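Long-range contacts in DUF1987 domain-containing protein (Pseudomonas aeruginosa, PDB 6K4F), which belongs to the SiaABC threonine phosphorylation pathway, which controls biofilm formation in response to carbon availability, probably as its regulatory phosphoprotein: residues L26-D31 against L61-L66; D81-A86 against C117-A122. All coordinates share one frame; numbering follows the deposited sequence.

Contact 1: residues L26-D31 against L61-L66; sequences LSMQGD and LDLRLL
Leu26 and Leu61 lie side by side in a parallel strand pair that stays in register to Gly30 and Leu65. Leu26 O accepts the N-H of Asp62 at 2.8 Å. CB of Leu26 packs on CD1 of Leu61, on the face that also carries Met28, Leu63 and Leu65. Ser27 lies on the other face, and its CA-H points at Asp62 O. That oxygen accepts hydrogen bonds from Met28 N and a water. Met28 O accepts the N-H of Arg64 at 2.7 Å, nearly along the C=O axis. The Met28 side chain runs beside Leu63, CG to CD2 3.7 Å, while its CB meets CD2 of Leu65. Gln29 NE2 donates to the water and to Gln18 OE1. Arg64 NH1 forms a salt bridge with Asp62 OD2 at 2.7 Å, within strand 59-68; Asp62 OD1 forms one to Arg96 and a hydrogen bond to His98. Gly30 N donates to Arg64 O at 3.0 Å from above the carbonyl plane. Gly30 O takes the N-H of Leu66, and the chain turns a corner here. The positive phi of Gly30 (118°) suits a residue without a side chain. Asp31 OD2 accepts the N-H of Tyr67. Strand 25-29 is antiparallel to strand 16-20 on its other side, so this pair joins the hairpin side of the mixed sheet to its parallel part. The strands are linked through helix 37-53, a beta-alpha-beta connection.

Contact 2: residues D81-A86 against C117-A122; sequences DLLEEA and CSFPFA
Glu84 and Ser118 make the polar part of this contact. The N-H of Ser118 donates to Glu84 OE1 at 2.8 Å in a nearly straight bond. It meets the oxygen on the syn side, 32° out of the carboxylate plane. The Glu84 chain bends at chi2 (75°), which places CD near the loop. Both carboxylate oxygens come close to the hydroxyl: Ser118 OG is 3.1 Å from Glu84 OE1 and also 3.1 Å from OE2. The hydroxyl has hydrogen-bond partners further along the same helix, Gln88 OE1 and His87 ND1. Ser118 thus faces the last turns of helix 70-88 with both its backbone N-H and its side chain.

The apolar part rests on Phe119. Its CE2 packs on CB of Leu83 at 3.9 Å, and CZ lies only slightly farther from that CB. The CB of Phe119 points toward the helix. CA of Glu84 lies at the ring edge, in its plane. Glu84 OE1 comes within 3.6 Å of Phe119 CD2, so one oxygen touches both the backbone N-H and the ring. CB of Cys117 lies over one face of the ring, offset toward the rim. Leu83 continues inward to Val48, Leu59, Leu61 and Val93.

A carboxylate accepting a loop N-H, beside an aromatic ring on the helix flank, joins the two parts of the chain. Here the C-terminal part of helix 70-88 meets the loop that leads from helix 108-115 into edge strand 121-125. The contact therefore sits where a helix packs on the mixed sheet of an alpha/beta fold, next to the entry of the sheet's last strand.

Contacts 1 and 2 lie on opposite sides of the centre of the chain, their own centres about 16 Å apart. Contact 1 closes before contact 2 opens along the chain. They still touch: Leu61 CD1 of contact 1 packs against Leu83 CD1 of contact 2 at 3.6 Å. Strand 59-68 runs on into helix 70-88, so one strand-helix unit supplies a segment to each contact. Both contacts reach the same sheet. Contact 1 pairs two of its inner strands, and contact 2 ties the helix to the entry of edge strand 121-125. Strand 93-99 stands between strands 59-68 and 121-125, and its Leu95 touches Leu61, Leu63 and Phe119.

Contact 1: residues L26-D31 against L61-L66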
loop_
_atom_site.group_PDB
_atom_site.type_symbol
_atom_site.label_atom_id
_atom_site.label_comp_id
_atom_site.label_asym_id
_atom_site.label_seq_id
_atom_site.Cartn_x
_atom_site.Cartn_y
_atom_site.Cartn_z
ATOM N N LEU A 26 4.429 1.528 -5.698
ATOM C CA LEU A 26 4.680 1.109 -4.324
ATOM C C LEU A 26 4.260 -0.350 -4.204
ATOM O O LEU A 26 3.090 -0.690 -4.448
ATOM C CB LEU A 26 3.930 2.001 -3.335
ATOM C CG LEU A 26 4.083 1.609 -1.871
ATOM C CD1 LEU A 26 5.565 1.722 -1.475
ATOM C CD2 LEU A 26 3.227 2.513 -1.010
ATOM N N SER A 27 5.209 -1.205 -3.840
ATOM C CA SER A 27 5.014 -2.648 -3.765
ATOM C C SER A 27 5.280 -3.134 -2.348
ATOM O O SER A 27 6.192 -2.635 -1.681
ATOM C CB SER A 27 5.961 -3.382 -4.735
ATOM O OG SER A 27 5.748 -2.940 -6.076
ATOM N N MET A 28 4.493 -4.119 -1.894
ATOM C CA MET A 28 4.714 -4.763 -0.601
ATOM C C MET A 28 4.457 -6.260 -0.679
ATOM O O MET A 28 3.469 -6.692 -1.274
ATOM C CB MET A 28 3.802 -4.197 0.483
ATOM C CG MET A 28 3.745 -2.724 0.519
ATOM S SD MET A 28 2.747 -2.202 1.921
ATOM C CE MET A 28 2.463 -0.506 1.458
ATOM N N GLN A 29 5.304 -7.042 -0.007
ATOM C CA GLN A 29 5.177 -8.493 0.001
ATOM C C GLN A 29 5.432 -9.018 1.400
ATOM O O GLN A 29 6.415 -8.624 2.033
ATOM C CB GLN A 29 6.165 -9.150 -0.973
ATOM C CG GLN A 29 6.189 -8.541 -2.358
ATOM C CD GLN A 29 7.188 -7.402 -2.495
ATOM O OE1 GLN A 29 8.257 -7.411 -1.881
ATOM N NE2 GLN A 29 6.856 -6.430 -3.331
ATOM N N GLY A 30 4.576 -9.924 1.864
ATOM C CA GLY A 30 4.815 -10.701 3.069
ATOM C C GLY A 30 3.771 -10.452 4.140
ATOM O O GLY A 30 2.692 -9.904 3.894
ATOM N N ASP A 31 4.099 -10.880 5.351
ATOM C CA ASP A 31 3.242 -10.582 6.486
ATOM C C ASP A 31 3.654 -9.303 7.164
ATOM O O ASP A 31 4.773 -8.811 7.020
ATOM C CB ASP A 31 3.304 -11.621 7.563
ATOM C CG ASP A 31 2.853 -12.896 7.124
ATOM O OD1 ASP A 31 3.731 -13.727 7.220
ATOM O OD2 ASP A 31 1.676 -13.139 6.740
ATOM N N LEU A 61 -0.170 0.865 -6.617
ATOM C CA LEU A 61 0.191 -0.025 -5.513
ATOM C C LEU A 61 0.069 -1.472 -5.971
ATOM O O LEU A 61 -0.961 -1.862 -6.534
ATOM C CB LEU A 61 -0.696 0.213 -4.281
ATOM C CG LEU A 61 -0.078 1.122 -3.216
ATOM C CD1 LEU A 61 0.012 2.518 -3.770
ATOM C CD2 LEU A 61 -0.917 1.096 -1.948
ATOM N N ASP A 62 1.109 -2.271 -5.716
ATOM C CA ASP A 62 1.079 -3.707 -6.011
ATOM C C ASP A 62 1.351 -4.481 -4.726
ATOM O O ASP A 62 2.491 -4.528 -4.246
ATOM C CB ASP A 62 2.085 -4.081 -7.089
ATOM C CG ASP A 62 1.803 -5.444 -7.684
ATOM O OD1 ASP A 62 0.945 -5.535 -8.589
ATOM O OD2 ASP A 62 2.422 -6.430 -7.230
ATOM N N LEU A 63 0.311 -5.097 -4.182
ATOM C CA LEU A 63 0.359 -5.694 -2.857
ATOM C C LEU A 63 0.303 -7.215 -2.931
ATOM O O LEU A 63 -0.553 -7.791 -3.616
ATOM C CB LEU A 63 -0.775 -5.157 -1.992
ATOM C CG LEU A 63 -0.825 -3.635 -1.832
ATOM C CD1 LEU A 63 -1.978 -3.244 -0.894
ATOM C CD2 LEU A 63 0.513 -3.085 -1.317
ATOM N N ARG A 64 1.229 -7.856 -2.227
ATOM C CA ARG A 64 1.256 -9.296 -2.015
ATOM C C ARG A 64 1.370 -9.571 -0.534
ATOM O O ARG A 64 2.261 -10.287 -0.065
ATOM C CB ARG A 64 2.400 -9.955 -2.779
ATOM C CG ARG A 64 2.321 -9.714 -4.276
ATOM C CD ARG A 64 3.486 -10.337 -5.013
ATOM N NE ARG A 64 3.059 -10.840 -6.315
ATOM C CZ ARG A 64 3.117 -10.141 -7.442
ATOM N NH1 ARG A 64 3.593 -8.900 -7.431
ATOM N NH2 ARG A 64 2.701 -10.685 -8.577
ATOM N N LEU A 65 0.454 -8.965 0.221
ATOM C CA LEU A 65 0.445 -9.060 1.667
ATOM C C LEU A 65 -0.310 -10.303 2.091
ATOM O O LEU A 65 -1.322 -10.665 1.482
ATOM C CB LEU A 65 -0.204 -7.822 2.284
ATOM C CG LEU A 65 0.540 -6.512 2.009
ATOM C CD1 LEU A 65 -0.289 -5.311 2.396
ATOM C CD2 LEU A 65 1.882 -6.483 2.731
ATOM N N LEU A 66 0.189 -10.948 3.141
ATOM C CA LEU A 66 -0.462 -12.107 3.727
ATOM C C LEU A 66 -1.133 -11.676 5.025
ATOM O O LEU A 66 -2.070 -10.878 4.993
ATOM C CB LEU A 66 0.552 -13.227 3.954
ATOM C CG LEU A 66 1.418 -13.625 2.757
ATOM C CD1 LEU A 66 2.477 -14.629 3.181
ATOM C CD2 LEU A 66 0.593 -14.189 1.607
HETATM O O HOH W 1 4.324 -6.836 -4.734
#

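Contact 2: residues D81-A86 against C117-A122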
loop_
_atom_site.group_PDB
_atom_site.type_symbol
_atom_site.label_atom_id
_atom_site.label_comp_id
_atom_site.label_asym_id
_atom_site.label_seq_id
_atom_site.Cartn_x
_atom_site.Cartn_y
_atom_site.Cartn_z
ATOM N N ASP A 81 -6.384 5.906 2.545
ATOM C CA ASP A 81 -7.095 7.171 2.688
ATOM C C ASP A 81 -6.318 8.319 2.052
ATOM O O ASP A 81 -6.929 9.230 1.473
ATOM C CB ASP A 81 -7.401 7.451 4.165
ATOM C CG ASP A 81 -8.643 6.687 4.678
ATOM O OD1 ASP A 81 -9.577 6.436 3.887
ATOM O OD2 ASP A 81 -8.696 6.351 5.884
ATOM N N LEU A 82 -4.982 8.283 2.122
ATOM C CA LEU A 82 -4.172 9.256 1.389
ATOM C C LEU A 82 -4.400 9.136 -0.115
ATOM O O LEU A 82 -4.568 10.141 -0.816
ATOM C CB LEU A 82 -2.689 9.069 1.720
ATOM C CG LEU A 82 -2.052 10.051 2.706
ATOM C CD1 LEU A 82 -1.881 11.410 2.049
ATOM C CD2 LEU A 82 -2.878 10.174 3.979
ATOM N N LEU A 83 -4.384 7.908 -0.635
ATOM C CA LEU A 83 -4.612 7.711 -2.059
ATOM C C LEU A 83 -6.015 8.150 -2.460
ATOM O O LEU A 83 -6.215 8.703 -3.549
ATOM C CB LEU A 83 -4.391 6.246 -2.422
ATOM C CG LEU A 83 -2.978 5.702 -2.168
ATOM C CD1 LEU A 83 -2.934 4.212 -2.448
ATOM C CD2 LEU A 83 -2.006 6.424 -3.054
ATOM N N GLU A 84 -7.006 7.899 -1.605
ATOM C CA GLU A 84 -8.382 8.243 -1.971
ATOM C C GLU A 84 -8.564 9.756 -2.042
ATOM O O GLU A 84 -9.153 10.277 -2.997
ATOM C CB GLU A 84 -9.369 7.626 -0.982
ATOM C CG GLU A 84 -10.806 8.137 -1.143
ATOM C CD GLU A 84 -11.510 7.553 -2.364
ATOM O OE1 GLU A 84 -10.885 6.756 -3.094
ATOM O OE2 GLU A 84 -12.697 7.887 -2.589
ATOM N N GLU A 85 -8.068 10.472 -1.030
ATOM C CA GLU A 85 -8.043 11.931 -1.065
ATOM C C GLU A 85 -7.383 12.443 -2.339
ATOM O O GLU A 85 -7.895 13.356 -2.997
ATOM C CB GLU A 85 -7.306 12.459 0.168
ATOM C CG GLU A 85 -7.172 13.976 0.247
ATOM C CD GLU A 85 -8.492 14.703 0.058
ATOM O OE1 GLU A 85 -9.520 14.219 0.576
ATOM O OE2 GLU A 85 -8.496 15.768 -0.596
ATOM N N ALA A 86 -6.236 11.866 -2.703
ATOM C CA ALA A 86 -5.557 12.305 -3.916
ATOM C C ALA A 86 -6.381 11.975 -5.153
ATOM O O ALA A 86 -6.440 12.772 -6.096
ATOM C CB ALA A 86 -4.170 11.671 -4.008
ATOM N N CYS A 117 -12.547 2.523 -1.310
ATOM C CA CYS A 117 -11.726 3.175 -2.323
ATOM C C CYS A 117 -12.537 3.440 -3.581
ATOM O O CYS A 117 -13.358 2.617 -3.972
ATOM C CB CYS A 117 -10.512 2.319 -2.684
ATOM S SG CYS A 117 -9.469 1.998 -1.244
ATOM N N SER A 118 -12.303 4.590 -4.211
ATOM C CA SER A 118 -13.008 4.914 -5.445
ATOM C C SER A 118 -12.132 4.761 -6.678
ATOM O O SER A 118 -12.633 4.894 -7.799
ATOM C CB SER A 118 -13.569 6.340 -5.375
ATOM O OG SER A 118 -12.561 7.299 -5.634
ATOM N N PHE A 119 -10.857 4.481 -6.505
ATOM C CA PHE A 119 -9.955 4.266 -7.623
ATOM C C PHE A 119 -9.938 2.792 -7.982
ATOM O O PHE A 119 -10.381 1.947 -7.195
ATOM C CB PHE A 119 -8.550 4.753 -7.257
ATOM C CG PHE A 119 -8.076 4.288 -5.908
ATOM C CD1 PHE A 119 -7.462 3.055 -5.760
ATOM C CD2 PHE A 119 -8.224 5.093 -4.790
ATOM C CE1 PHE A 119 -7.009 2.622 -4.523
ATOM C CE2 PHE A 119 -7.774 4.672 -3.541
ATOM C CZ PHE A 119 -7.169 3.434 -3.406
ATOM N N PRO A 120 -9.466 2.445 -9.181
ATOM C CA PRO A 120 -9.353 1.029 -9.554
ATOM C C PRO A 120 -8.592 0.213 -8.518
ATOM O O PRO A 120 -7.467 0.545 -8.138
ATOM C CB PRO A 120 -8.590 1.079 -10.883
ATOM C CG PRO A 120 -8.929 2.413 -11.449
ATOM C CD PRO A 120 -9.057 3.339 -10.282
ATOM N N PHE A 121 -9.192 -0.901 -8.113
ATOM C CA PHE A 121 -8.721 -1.700 -6.979
ATOM C C PHE A 121 -9.017 -3.139 -7.378
ATOM O O PHE A 121 -10.141 -3.626 -7.218
ATOM C CB PHE A 121 -9.440 -1.281 -5.694
ATOM C CG PHE A 121 -8.885 -1.882 -4.408
ATOM C CD1 PHE A 121 -8.707 -3.255 -4.262
ATOM C CD2 PHE A 121 -8.626 -1.060 -3.315
ATOM C CE1 PHE A 121 -8.250 -3.791 -3.073
ATOM C CE2 PHE A 121 -8.160 -1.587 -2.119
ATOM C CZ PHE A 121 -7.972 -2.948 -1.989
ATOM N N ALA A 122 -8.018 -3.800 -7.929
ATOM C CA ALA A 122 -8.168 -5.137 -8.483
ATOM C C ALA A 122 -7.744 -6.162 -7.443
ATOM O O ALA A 122 -6.598 -6.140 -6.976
ATOM C CB ALA A 122 -7.312 -5.270 -9.744
#